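Local structure of silicatein alpha (Tethya aurantium, 6ZQ3) at residues A13-K18 / A34-N39; K18-C23 / N185-N190; A25-S30 / N53-S58; A135-G140 / N164-I169; V152-R157 / R201-Q206. The protein belongs to the papain family of cysteine peptidases and, as a protein of sponge spicules, probably promotes the deposition of biogenic silica. One frame throughout, in Å; residues are numbered along the deposited sequence.

Interaction 1: A13-K18 / A34-N39; sequences AVTGIK and ALEGIN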
# COMPACT_ATOMS: atom_id res chain seq x y z
N ALA A 13 -0.46 0.95 14.08
CA ALA A 13 -0.97 0.21 12.95
C ALA A 13 -0.10 0.28 11.70
O ALA A 13 -0.54 -0.16 10.63
CB ALA A 13 -2.38 0.72 12.62
N VAL A 14 1.10 0.87 11.79
CA VAL A 14 2.01 1.03 10.63
C VAL A 14 3.42 0.56 10.94
O VAL A 14 4.00 1.02 11.91
CB VAL A 14 2.12 2.51 10.17
CG1 VAL A 14 3.14 2.64 9.05
CG2 VAL A 14 0.76 3.07 9.73
N THR A 15 3.99 -0.29 10.09
CA THR A 15 5.39 -0.74 10.22
C THR A 15 6.39 0.25 9.64
O THR A 15 6.04 1.23 8.99
CB THR A 15 5.64 -2.07 9.48
OG1 THR A 15 5.37 -1.91 8.08
CG2 THR A 15 4.76 -3.15 10.05
N GLY A 16 7.66 -0.04 9.86
CA GLY A 16 8.72 0.74 9.29
C GLY A 16 8.62 0.76 7.78
O GLY A 16 7.89 -0.00 7.18
N ILE A 17 9.37 1.69 7.19
CA ILE A 17 9.49 1.85 5.74
C ILE A 17 10.30 0.71 5.13
O ILE A 17 11.31 0.29 5.67
CB ILE A 17 10.16 3.21 5.40
CG1 ILE A 17 9.11 4.28 5.07
CG2 ILE A 17 10.97 3.13 4.12
CD1 ILE A 17 8.19 4.63 6.20
N LYS A 18 9.88 0.26 3.95
CA LYS A 18 10.57 -0.80 3.23
C LYS A 18 11.14 -0.27 1.92
O LYS A 18 10.75 0.80 1.47
CB LYS A 18 9.57 -1.92 2.97
CG LYS A 18 9.08 -2.56 4.27
CD LYS A 18 7.76 -3.29 4.11
CE LYS A 18 7.06 -3.53 5.45
NZ LYS A 18 5.99 -4.57 5.33
N ALA A 34 -1.68 -2.10 3.76
CA ALA A 34 -3.07 -2.03 4.22
C ALA A 34 -3.42 -3.22 5.12
O ALA A 34 -3.94 -3.05 6.21
CB ALA A 34 -4.05 -1.88 3.07
N LEU A 35 -3.08 -4.43 4.70
CA LEU A 35 -3.39 -5.64 5.51
C LEU A 35 -2.75 -5.61 6.91
O LEU A 35 -3.33 -6.12 7.87
CB LEU A 35 -2.87 -6.89 4.81
CG LEU A 35 -3.69 -8.17 4.76
CD1 LEU A 35 -2.72 -9.31 4.45
CD2 LEU A 35 -4.51 -8.49 6.01
N GLU A 36 -1.53 -5.07 7.00
CA GLU A 36 -0.78 -5.03 8.26
C GLU A 36 -1.52 -4.14 9.21
O GLU A 36 -1.55 -4.40 10.42
CB GLU A 36 0.62 -4.47 8.06
CG GLU A 36 1.61 -5.45 7.46
CD GLU A 36 2.90 -4.80 6.96
OE1 GLU A 36 3.00 -3.55 6.93
OE2 GLU A 36 3.83 -5.55 6.60
N GLY A 37 -2.09 -3.08 8.66
CA GLY A 37 -2.79 -2.08 9.44
C GLY A 37 -4.06 -2.64 10.01
O GLY A 37 -4.22 -2.72 11.21
N ILE A 38 -4.93 -3.07 9.12
CA ILE A 38 -6.19 -3.72 9.47
C ILE A 38 -6.02 -4.82 10.54
O ILE A 38 -6.80 -4.94 11.47
CB ILE A 38 -6.82 -4.34 8.22
CG1 ILE A 38 -7.65 -3.31 7.41
CG2 ILE A 38 -7.75 -5.46 8.61
CD1 ILE A 38 -6.99 -1.98 7.09
N ASN A 39 -4.99 -5.62 10.35
CA ASN A 39 -4.68 -6.71 11.24
C ASN A 39 -4.20 -6.22 12.60
O ASN A 39 -4.60 -6.73 13.62
CB ASN A 39 -3.61 -7.59 10.60
CG ASN A 39 -3.20 -8.73 11.49
OD1 ASN A 39 -3.97 -9.67 11.70
ND2 ASN A 39 -2.00 -8.63 12.08
O HOH W 1 2.39 -0.78 7.51

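Interaction 2: K18-C23 / N185-N190; sequences KSQGDC and NSWGEN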
# COMPACT_ATOMS: atom_id res chain seq x y z
N LYS A 18 9.88 0.26 3.95
CA LYS A 18 10.57 -0.80 3.23
C LYS A 18 11.14 -0.27 1.92
O LYS A 18 10.75 0.80 1.47
CB LYS A 18 9.57 -1.92 2.97
CG LYS A 18 9.08 -2.56 4.27
CD LYS A 18 7.76 -3.29 4.11
CE LYS A 18 7.06 -3.53 5.45
NZ LYS A 18 5.99 -4.57 5.33
N SER A 19 12.08 -0.99 1.33
CA SER A 19 12.60 -0.65 0.01
C SER A 19 12.39 -1.84 -0.90
O SER A 19 12.87 -2.92 -0.60
CB SER A 19 14.10 -0.25 0.02
OG SER A 19 14.47 0.39 -1.22
N GLN A 20 11.70 -1.64 -2.00
CA GLN A 20 11.47 -2.70 -2.96
C GLN A 20 12.67 -2.99 -3.87
O GLN A 20 12.61 -3.88 -4.70
CB GLN A 20 10.22 -2.37 -3.79
CG GLN A 20 10.41 -1.26 -4.78
CD GLN A 20 9.11 -0.63 -5.21
OE1 GLN A 20 8.26 -0.29 -4.39
NE2 GLN A 20 8.96 -0.44 -6.50
N GLY A 21 13.76 -2.25 -3.71
CA GLY A 21 14.96 -2.49 -4.47
C GLY A 21 14.72 -2.19 -5.93
O GLY A 21 13.95 -1.28 -6.27
N ASP A 22 15.35 -2.99 -6.78
CA ASP A 22 15.17 -2.94 -8.21
C ASP A 22 13.96 -3.77 -8.70
O ASP A 22 13.79 -3.95 -9.90
CB ASP A 22 16.44 -3.42 -8.90
CG ASP A 22 16.47 -3.06 -10.38
OD1 ASP A 22 15.93 -1.98 -10.71
OD2 ASP A 22 17.01 -3.83 -11.21
N CYS A 23 13.13 -4.25 -7.78
CA CYS A 23 11.94 -5.06 -8.12
C CYS A 23 10.67 -4.19 -8.19
O CYS A 23 10.36 -3.48 -7.24
CB CYS A 23 11.79 -6.20 -7.11
SG CYS A 23 10.23 -7.11 -7.14
N ASN A 185 5.57 5.23 1.08
CA ASN A 185 6.17 4.59 -0.12
C ASN A 185 7.07 3.43 0.34
O ASN A 185 7.23 3.18 1.55
CB ASN A 185 7.00 5.62 -0.93
CG ASN A 185 7.05 5.32 -2.41
OD1 ASN A 185 6.58 4.27 -2.88
ND2 ASN A 185 7.61 6.24 -3.18
N SER A 186 7.63 2.72 -0.61
CA SER A 186 8.48 1.59 -0.32
C SER A 186 9.75 1.75 -1.14
O SER A 186 10.21 0.80 -1.80
CB SER A 186 7.74 0.28 -0.64
OG SER A 186 7.15 0.30 -1.95
N TRP A 187 10.31 2.97 -1.11
CA TRP A 187 11.62 3.28 -1.71
C TRP A 187 12.62 3.55 -0.61
O TRP A 187 13.64 4.15 -0.85
CB TRP A 187 11.54 4.47 -2.69
CG TRP A 187 10.77 4.12 -3.93
CD1 TRP A 187 10.42 2.87 -4.33
CD2 TRP A 187 10.28 5.02 -4.93
NE1 TRP A 187 9.73 2.93 -5.51
CE2 TRP A 187 9.64 4.24 -5.91
CE3 TRP A 187 10.33 6.41 -5.11
CZ2 TRP A 187 9.03 4.80 -7.04
CZ3 TRP A 187 9.72 6.96 -6.23
CH2 TRP A 187 9.10 6.16 -7.18
N GLY A 188 12.33 3.07 0.59
CA GLY A 188 13.28 3.15 1.66
C GLY A 188 13.32 4.53 2.25
O GLY A 188 12.68 5.47 1.74
N GLU A 189 14.07 4.65 3.35
CA GLU A 189 13.96 5.82 4.23
C GLU A 189 14.62 7.08 3.66
O GLU A 189 14.29 8.19 4.06
CB GLU A 189 14.53 5.49 5.62
N ASN A 190 15.53 6.90 2.70
CA ASN A 190 16.23 8.03 2.08
C ASN A 190 15.44 8.74 0.98
O ASN A 190 15.99 9.61 0.33
CB ASN A 190 17.55 7.56 1.45
CG ASN A 190 18.53 6.97 2.46
OD1 ASN A 190 19.25 6.04 2.13
ND2 ASN A 190 18.56 7.51 3.67
O HOH W 2 7.38 1.41 3.28

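Interaction 3: A25-S30 / N53-S58; sequences ASYAFS and NIIDCS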
# COMPACT_ATOMS: atom_id res chain seq x y z
N ALA A 25 7.51 -4.02 -7.63
CA ALA A 25 6.43 -4.69 -6.88
C ALA A 25 5.72 -3.78 -5.87
O ALA A 25 5.36 -4.23 -4.78
CB ALA A 25 7.02 -5.88 -6.14
N SER A 26 5.51 -2.52 -6.19
CA SER A 26 4.75 -1.65 -5.29
C SER A 26 3.36 -2.21 -4.99
O SER A 26 2.90 -2.17 -3.84
CB SER A 26 4.63 -0.21 -5.83
OG SER A 26 4.19 -0.17 -7.17
N TYR A 27 2.71 -2.78 -5.98
CA TYR A 27 1.42 -3.45 -5.73
C TYR A 27 1.47 -4.29 -4.45
O TYR A 27 0.59 -4.17 -3.60
CB TYR A 27 0.94 -4.27 -6.93
CG TYR A 27 1.72 -5.53 -7.22
CD1 TYR A 27 2.85 -5.50 -8.02
CD2 TYR A 27 1.30 -6.77 -6.73
CE1 TYR A 27 3.56 -6.66 -8.30
CE2 TYR A 27 2.00 -7.92 -6.98
CZ TYR A 27 3.13 -7.87 -7.78
OH TYR A 27 3.84 -9.01 -8.05
N ALA A 28 2.53 -5.06 -4.27
CA ALA A 28 2.64 -5.97 -3.13
C ALA A 28 2.87 -5.24 -1.86
O ALA A 28 2.33 -5.64 -0.84
CB ALA A 28 3.82 -6.93 -3.33
N PHE A 29 3.74 -4.24 -1.90
CA PHE A 29 4.12 -3.52 -0.70
C PHE A 29 2.91 -2.74 -0.28
O PHE A 29 2.58 -2.71 0.88
CB PHE A 29 5.32 -2.61 -0.93
CG PHE A 29 6.65 -3.32 -0.87
CD1 PHE A 29 7.20 -3.89 -1.99
CD2 PHE A 29 7.34 -3.42 0.32
CE1 PHE A 29 8.41 -4.54 -1.95
CE2 PHE A 29 8.54 -4.09 0.39
CZ PHE A 29 9.09 -4.64 -0.76
N SER A 30 2.25 -2.12 -1.24
CA SER A 30 1.03 -1.37 -0.97
C SER A 30 -0.12 -2.25 -0.40
O SER A 30 -0.83 -1.81 0.52
CB SER A 30 0.55 -0.71 -2.25
OG SER A 30 -0.74 -0.19 -2.06
N ASN A 53 6.11 -13.16 -0.40
CA ASN A 53 5.06 -14.18 -0.52
C ASN A 53 4.16 -13.85 -1.69
O ASN A 53 3.89 -14.71 -2.52
CB ASN A 53 4.26 -14.22 0.78
CG ASN A 53 3.44 -15.47 0.93
OD1 ASN A 53 3.02 -15.80 2.02
ND2 ASN A 53 3.21 -16.16 -0.18
N ILE A 54 3.72 -12.59 -1.77
CA ILE A 54 2.83 -12.13 -2.82
C ILE A 54 3.55 -12.15 -4.16
O ILE A 54 2.95 -12.48 -5.19
CB ILE A 54 2.32 -10.70 -2.56
CG1 ILE A 54 1.11 -10.68 -1.64
CG2 ILE A 54 1.86 -10.06 -3.85
CD1 ILE A 54 1.40 -11.15 -0.24
N ILE A 55 4.82 -11.77 -4.16
CA ILE A 55 5.57 -11.73 -5.42
C ILE A 55 5.76 -13.13 -5.98
O ILE A 55 5.41 -13.38 -7.14
CB ILE A 55 6.94 -11.02 -5.27
CG1 ILE A 55 6.71 -9.51 -5.20
CG2 ILE A 55 7.85 -11.33 -6.45
CD1 ILE A 55 7.74 -8.76 -4.39
N ASP A 56 6.28 -14.04 -5.16
CA ASP A 56 6.48 -15.41 -5.60
C ASP A 56 5.21 -16.15 -6.01
O ASP A 56 5.27 -16.94 -6.96
CB ASP A 56 7.19 -16.22 -4.52
CG ASP A 56 8.55 -15.70 -4.21
OD1 ASP A 56 9.07 -14.91 -5.03
OD2 ASP A 56 9.09 -16.05 -3.14
N CYS A 57 4.08 -15.92 -5.34
CA CYS A 57 2.95 -16.89 -5.43
C CYS A 57 1.68 -16.40 -6.11
O CYS A 57 0.77 -17.19 -6.32
CB CYS A 57 2.58 -17.42 -4.04
SG CYS A 57 3.99 -17.84 -3.00
N SER A 58 1.60 -15.13 -6.46
CA SER A 58 0.38 -14.62 -7.06
C SER A 58 0.42 -14.53 -8.59
O SER A 58 -0.42 -13.87 -9.18
CB SER A 58 0.02 -13.25 -6.45
OG SER A 58 0.84 -12.22 -6.97
O HOH W 3 3.15 -12.06 -8.34

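Interaction 4: A135-G140 / N164-I169; sequences AVAIDG and NHAMVI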
# COMPACT_ATOMS: atom_id res chain seq x y z
N ALA A 135 -4.82 1.11 0.58
CA ALA A 135 -3.92 0.94 -0.51
C ALA A 135 -4.44 1.79 -1.65
O ALA A 135 -5.63 1.77 -1.96
CB ALA A 135 -3.84 -0.52 -0.89
N VAL A 136 -3.54 2.58 -2.22
CA VAL A 136 -3.82 3.38 -3.42
C VAL A 136 -2.75 3.19 -4.51
O VAL A 136 -1.68 2.64 -4.27
CB VAL A 136 -3.88 4.88 -3.09
CG1 VAL A 136 -4.92 5.16 -2.00
CG2 VAL A 136 -2.50 5.41 -2.70
N ALA A 137 -3.07 3.65 -5.71
CA ALA A 137 -2.10 3.80 -6.79
C ALA A 137 -2.18 5.20 -7.41
O ALA A 137 -3.26 5.81 -7.51
CB ALA A 137 -2.34 2.77 -7.87
N ILE A 138 -1.03 5.69 -7.84
CA ILE A 138 -0.94 7.04 -8.39
C ILE A 138 -0.16 7.05 -9.67
O ILE A 138 0.43 6.04 -10.09
CB ILE A 138 -0.26 8.00 -7.41
CG1 ILE A 138 1.17 7.54 -7.13
CG2 ILE A 138 -1.05 8.09 -6.11
CD1 ILE A 138 1.92 8.51 -6.26
N ASP A 139 -0.22 8.21 -10.31
CA ASP A 139 0.74 8.64 -11.30
C ASP A 139 1.99 9.19 -10.58
O ASP A 139 1.96 10.27 -9.99
CB ASP A 139 0.11 9.73 -12.17
CG ASP A 139 0.95 10.08 -13.37
OD1 ASP A 139 2.01 9.43 -13.59
OD2 ASP A 139 0.54 11.00 -14.11
N GLY A 140 3.07 8.41 -10.59
CA GLY A 140 4.38 8.87 -10.15
C GLY A 140 5.36 9.04 -11.30
O GLY A 140 6.55 8.81 -11.12
N ASN A 164 0.81 4.34 -12.16
CA ASN A 164 1.96 3.51 -12.35
C ASN A 164 2.67 3.13 -11.05
O ASN A 164 3.72 2.48 -11.09
CB ASN A 164 2.92 4.25 -13.27
CG ASN A 164 3.20 5.65 -12.77
OD1 ASN A 164 3.71 5.82 -11.65
ND2 ASN A 164 2.83 6.66 -13.55
N HIS A 165 2.12 3.52 -9.91
CA HIS A 165 2.83 3.24 -8.65
C HIS A 165 1.83 3.23 -7.51
O HIS A 165 0.91 4.04 -7.47
CB HIS A 165 3.96 4.27 -8.41
CG HIS A 165 4.77 3.99 -7.18
ND1 HIS A 165 5.74 3.01 -7.14
CD2 HIS A 165 4.76 4.56 -5.95
CE1 HIS A 165 6.29 2.98 -5.94
NE2 HIS A 165 5.71 3.92 -5.20
N ALA A 166 2.03 2.28 -6.60
CA ALA A 166 1.08 1.99 -5.55
C ALA A 166 1.73 2.23 -4.20
O ALA A 166 2.92 1.96 -4.02
CB ALA A 166 0.61 0.53 -5.64
N MET A 167 0.94 2.69 -3.24
CA MET A 167 1.45 2.97 -1.88
C MET A 167 0.35 2.82 -0.87
O MET A 167 -0.77 2.52 -1.23
CB MET A 167 2.05 4.38 -1.81
CG MET A 167 2.45 4.99 -3.15
SD MET A 167 2.76 6.76 -3.05
CE MET A 167 4.17 6.64 -1.97
N VAL A 168 0.65 3.05 0.41
CA VAL A 168 -0.36 2.98 1.48
C VAL A 168 -0.64 4.36 2.01
O VAL A 168 0.27 5.02 2.48
CB VAL A 168 0.10 2.20 2.72
CG1 VAL A 168 -1.11 1.65 3.46
CG2 VAL A 168 1.05 1.08 2.36
N ILE A 169 -1.88 4.81 1.94
CA ILE A 169 -2.28 5.99 2.69
C ILE A 169 -2.39 5.62 4.18
O ILE A 169 -3.14 4.72 4.55
CB ILE A 169 -3.59 6.58 2.10
CG1 ILE A 169 -3.31 7.12 0.68
CG2 ILE A 169 -4.15 7.72 2.95
CD1 ILE A 169 -4.32 8.12 0.18

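Interaction 5: V152-R157 / R201-Q206; sequences VYDSSR and RNKYNQ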
# COMPACT_ATOMS: atom_id res chain seq x y z
N VAL A 152 4.59 19.45 0.42
CA VAL A 152 3.37 18.89 -0.19
C VAL A 152 3.54 18.83 -1.70
O VAL A 152 3.73 19.84 -2.36
CB VAL A 152 2.10 19.70 0.17
CG1 VAL A 152 0.91 19.30 -0.69
CG2 VAL A 152 1.74 19.53 1.65
N TYR A 153 3.46 17.62 -2.24
CA TYR A 153 3.53 17.40 -3.67
C TYR A 153 2.23 17.89 -4.27
O TYR A 153 1.13 17.51 -3.84
CB TYR A 153 3.70 15.91 -3.92
CG TYR A 153 3.95 15.51 -5.35
CD1 TYR A 153 5.21 15.63 -5.90
CD2 TYR A 153 2.93 14.95 -6.14
CE1 TYR A 153 5.46 15.24 -7.20
CE2 TYR A 153 3.18 14.56 -7.44
CZ TYR A 153 4.45 14.70 -7.96
OH TYR A 153 4.72 14.31 -9.25
N ASP A 154 2.36 18.75 -5.27
CA ASP A 154 1.21 19.46 -5.83
C ASP A 154 1.57 19.71 -7.27
O ASP A 154 2.09 20.77 -7.62
CB ASP A 154 1.00 20.76 -5.06
CG ASP A 154 -0.38 21.35 -5.25
OD1 ASP A 154 -1.13 20.98 -6.18
OD2 ASP A 154 -0.71 22.22 -4.43
N SER A 155 1.34 18.70 -8.10
CA SER A 155 1.86 18.63 -9.45
C SER A 155 0.81 19.11 -10.44
O SER A 155 -0.37 18.76 -10.35
CB SER A 155 2.30 17.19 -9.76
OG SER A 155 2.78 17.03 -11.10
N SER A 156 1.26 19.90 -11.40
CA SER A 156 0.42 20.41 -12.47
C SER A 156 0.29 19.38 -13.61
O SER A 156 -0.73 19.31 -14.27
CB SER A 156 1.03 21.72 -13.01
OG SER A 156 1.79 22.39 -12.00
N ARG A 157 1.35 18.59 -13.81
CA ARG A 157 1.41 17.63 -14.94
C ARG A 157 0.82 16.21 -14.64
O ARG A 157 0.85 15.35 -15.51
CB ARG A 157 2.87 17.53 -15.43
N ARG A 201 -4.41 16.93 -1.18
CA ARG A 201 -5.73 16.42 -0.86
C ARG A 201 -6.79 17.37 -1.27
O ARG A 201 -6.67 18.56 -1.02
CB ARG A 201 -5.87 16.17 0.63
CG ARG A 201 -7.19 15.52 1.00
CD ARG A 201 -7.10 14.84 2.35
NE ARG A 201 -7.88 15.53 3.36
CZ ARG A 201 -7.39 16.23 4.38
NH1 ARG A 201 -8.22 16.78 5.24
NH2 ARG A 201 -6.09 16.36 4.58
N ASN A 202 -7.85 16.82 -1.84
CA ASN A 202 -9.04 17.56 -2.26
C ASN A 202 -8.80 18.49 -3.43
O ASN A 202 -9.50 19.47 -3.61
CB ASN A 202 -9.68 18.33 -1.09
CG ASN A 202 -10.50 17.43 -0.20
OD1 ASN A 202 -11.06 16.41 -0.63
ND2 ASN A 202 -10.61 17.82 1.06
N LYS A 203 -7.80 18.15 -4.24
CA LYS A 203 -7.54 18.90 -5.45
C LYS A 203 -8.08 18.06 -6.59
O LYS A 203 -7.36 17.70 -7.50
CB LYS A 203 -6.04 19.18 -5.59
CG LYS A 203 -5.50 20.18 -4.57
CD LYS A 203 -6.22 21.52 -4.66
CE LYS A 203 -5.49 22.65 -3.95
NZ LYS A 203 -4.23 23.03 -4.66
N TYR A 204 -9.36 17.74 -6.51
CA TYR A 204 -10.05 17.06 -7.59
C TYR A 204 -9.28 15.81 -8.04
O TYR A 204 -9.13 15.54 -9.23
CB TYR A 204 -10.24 18.04 -8.75
CG TYR A 204 -11.36 17.68 -9.70
CD1 TYR A 204 -12.69 17.84 -9.33
CD2 TYR A 204 -11.08 17.21 -10.99
CE1 TYR A 204 -13.72 17.52 -10.20
CE2 TYR A 204 -12.09 16.90 -11.88
CZ TYR A 204 -13.41 17.04 -11.48
OH TYR A 204 -14.43 16.71 -12.37
N ASN A 205 -8.81 15.05 -7.06
CA ASN A 205 -8.18 13.76 -7.29
C ASN A 205 -6.89 13.87 -8.09
O ASN A 205 -6.71 13.19 -9.11
CB ASN A 205 -9.15 12.77 -7.96
CG ASN A 205 -8.59 11.36 -8.03
OD1 ASN A 205 -7.91 10.92 -7.10
ND2 ASN A 205 -8.83 10.67 -9.13
N GLN A 206 -6.00 14.72 -7.60
CA GLN A 206 -4.72 14.95 -8.20
C GLN A 206 -3.87 13.68 -8.12
O GLN A 206 -3.81 13.05 -7.07
CB GLN A 206 -4.03 16.11 -7.48
CG GLN A 206 -2.80 16.63 -8.19
CD GLN A 206 -2.05 17.64 -7.36
OE1 GLN A 206 -0.93 17.38 -6.92
NE2 GLN A 206 -2.66 18.79 -7.13
O HOH W 4 -0.60 15.16 -5.18

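Interaction 1: A13-K18 / A34-N39
K18 and E36 reach toward each other tip to tip, and their ends form a salt bridge of 2.7 Å from NZ of K18 to OE2 of E36, made on the syn lone pair of that oxygen. Both chains are extended beyond CG; in E36 CD lies anti to CA (chi2 166°), which extends the chain from helix 26-43 toward the loop. The tight part of the contact is at the neighbouring residue, G37, where backbone meets backbone: CA of G37 sits 3.2 Å from O of A13 in a CA-H...O contact, and the methyl of A13 stays 4.1 Å from O of G37. Around T15, only partly buried, the fit is looser and water enters. The threonine side chain stands across that of E36 at about a right angle, and its OG1 donates to OE1 over 3.1 Å from above the carboxylate plane. A water joins N of T15 at 3.1 Å to OE1 of E36 at 2.9 Å. E51 is a second acid on K18 NZ, while E36 OE2 also accepts from N of L49. An alanine in place of E36 would probably leave K18 NZ without one of these two acids and T15 OG1 and L49 N without this acceptor. One carboxylate thus links two loops to the helix, its negative charge probably balanced by the shared lysine.

Interaction 2: K18-C23 / N185-N190
The indole of W187 meets Q20 at its edge: CD of Q20 lies in the ring plane, 3.6 Å from NE1 of W187, with amide and ring planes 76° apart. Over one face of the indole, toward the rim, lies ND2 of N185, 3.3 Å above the plane. This is the cleft of the papain fold, where a glutamine at the place of Q20 helps form the oxyanion hole in related peptidases, and the asparagine and tryptophan flank the histidine; consistent with this, N185 OD1 bonds H165 and the W187 ring meets H165. Q20 holds CG between its backbone N and carbonyl carbon (chi1 72°), and the chain then extends along the indole edge. Its OE1 accepts from OG of S186 over 2.7 Å in the carbonyl plane. An alanine at Q20 would probably leave S186 OG without its acceptor and open a gap beside the indole edge. A type II' turn leads from Q20 to C23, disulfide-bonded to C66. The backbones are joined in a single bridge between S19 and W187, with N of Q20 bonded to O of S186 at 2.9 Å, and N of G188 to O of K18, also at 2.9 Å, from above the carbonyl plane.

Interaction 3: A25-S30 / N53-S58
A25 and I55 make the closest apolar contact between these segments, with CD1 of the isoleucine 3.4 Å from CB of the alanine. Helix 26-43, the long helix of the papain fold, packs here against helix 51-57 on the helical side, 9.5 Å between the axes of the short segments and with directions 137° apart. S26, at its start, sits where related peptidases carry the catalytic cysteine. Small side chains on the first helix let branched ones on the second come near: CB of A28 lies 3.7 Å from CG2 of I54, the same methyl that reaches CE2 of Y27 at 3.8 Å. Y27 sets CG between the backbone N and carbonyl carbon (chi1 71°), a start from which the ring reaches I54 while CB of A28 lies over one of its faces, toward the rim.

The polar contacts gather around the end of helix 51-57. S58 OG donates to O of I54 over 2.8 Å, while N of S58 reaches that same oxygen from the opposite face of its plane. A water bridges the helices, 3.1 Å from OH of Y27, 2.9 Å from O of I55 and 2.7 Å from OG of S58. G65 O also bonds Y27 OH, and N63 ND2 bonds S58 OG. The chemistry implies an apolar seam between the helices, with the buried polar ends at its margin each supplied with partners.

Interaction 4: A135-G140 / N164-I169
V136 and I169 cross at about a right angle, with CG1 of the valine 3.7 Å from CG1 of the isoleucine. Farther along the same face CD1 of I138 touches SD of M167 at 3.8 Å; I138 holds CG1 between its backbone N and carbonyl carbon (chi1 62°), near O of H165. On the other face A137 and A166, a non-hydrogen-bonded pair, bring CB to CB within 4.3 Å. Between these layers runs an antiparallel ladder: V136 and M167 exchange both backbone bonds, and N of I138 donates to O of H165. A classic beta bulge then sets N164 and H165 both opposite I138, whose single O accepts from the two backbone N atoms. At the polar edge beyond the bulge, N164 reaches across to the end of the other strand, its ND2 donating to OD1 of D139 and its OD1 accepting from N of G140, each over 2.9 Å. The bulge includes H165, which probably corresponds to the active-site histidine of papain-family peptidases. F145 of helix 143-146 packs on I138 and M167, while M71 of helix 71-80 and S30 of helix 26-43 touch the alanine face, placing strands 134-138 and 165-173 between helices.

Interaction 5: V152-R157 / R201-Q206
Extended torsions bring Q206 to D154: the glutamine has CG anti to its backbone N (chi1 -169°) and CD anti to CA (chi2 -172°), while D154 also turns its CG anti to the backbone N (chi1 -162°). The side chains cross at about a right angle, yet carboxylate and amide are only modestly tilted from one another. NE2 of Q206 donates to OD1 of D154 over 2.8 Å, close to the amide plane but out of the carboxylate plane, on the anti side. The other half of the amide takes up backbone: N of S155 donates to OE1 of Q206 at 2.9 Å from above its plane. A water adds to the same OE1 at 2.8 Å and links it to O of Y153, at 3.2 Å. Toward the solvent K203 approaches D154 in a long salt bridge of 3.6 Å between NZ and OD2. The contact ties the loop after strand 152-153 to the one following strand 196-200, close to the C158-C207 disulfide. The amide thus serves as donor and acceptor at once, binding side chain and main chain, while the lysine probably adds only a weaker electrostatic pull.

In the fold
Interactions 1 to 4 lie close together, with centres 13 to 15 Å apart, and every pair of them touches. Interactions 1 and 3 share helix 26-43; interactions 1 and 2 share K18. Along the chain interactions 1 and 3 open early, on the helical side of the papain fold, while interaction 4 pairs strands of the mixed sheet. Interaction 2, with 161 residues between its segments, a span that holds interactions 3 and 4, joins the two halves at the cleft, where F29 of interaction 3 packs on Q20. Interaction 5, about 27 Å from interaction 3 between centres but only 13 Å from interaction 4, reaches the same sheet as interaction 4 without touching it and staples its far margin.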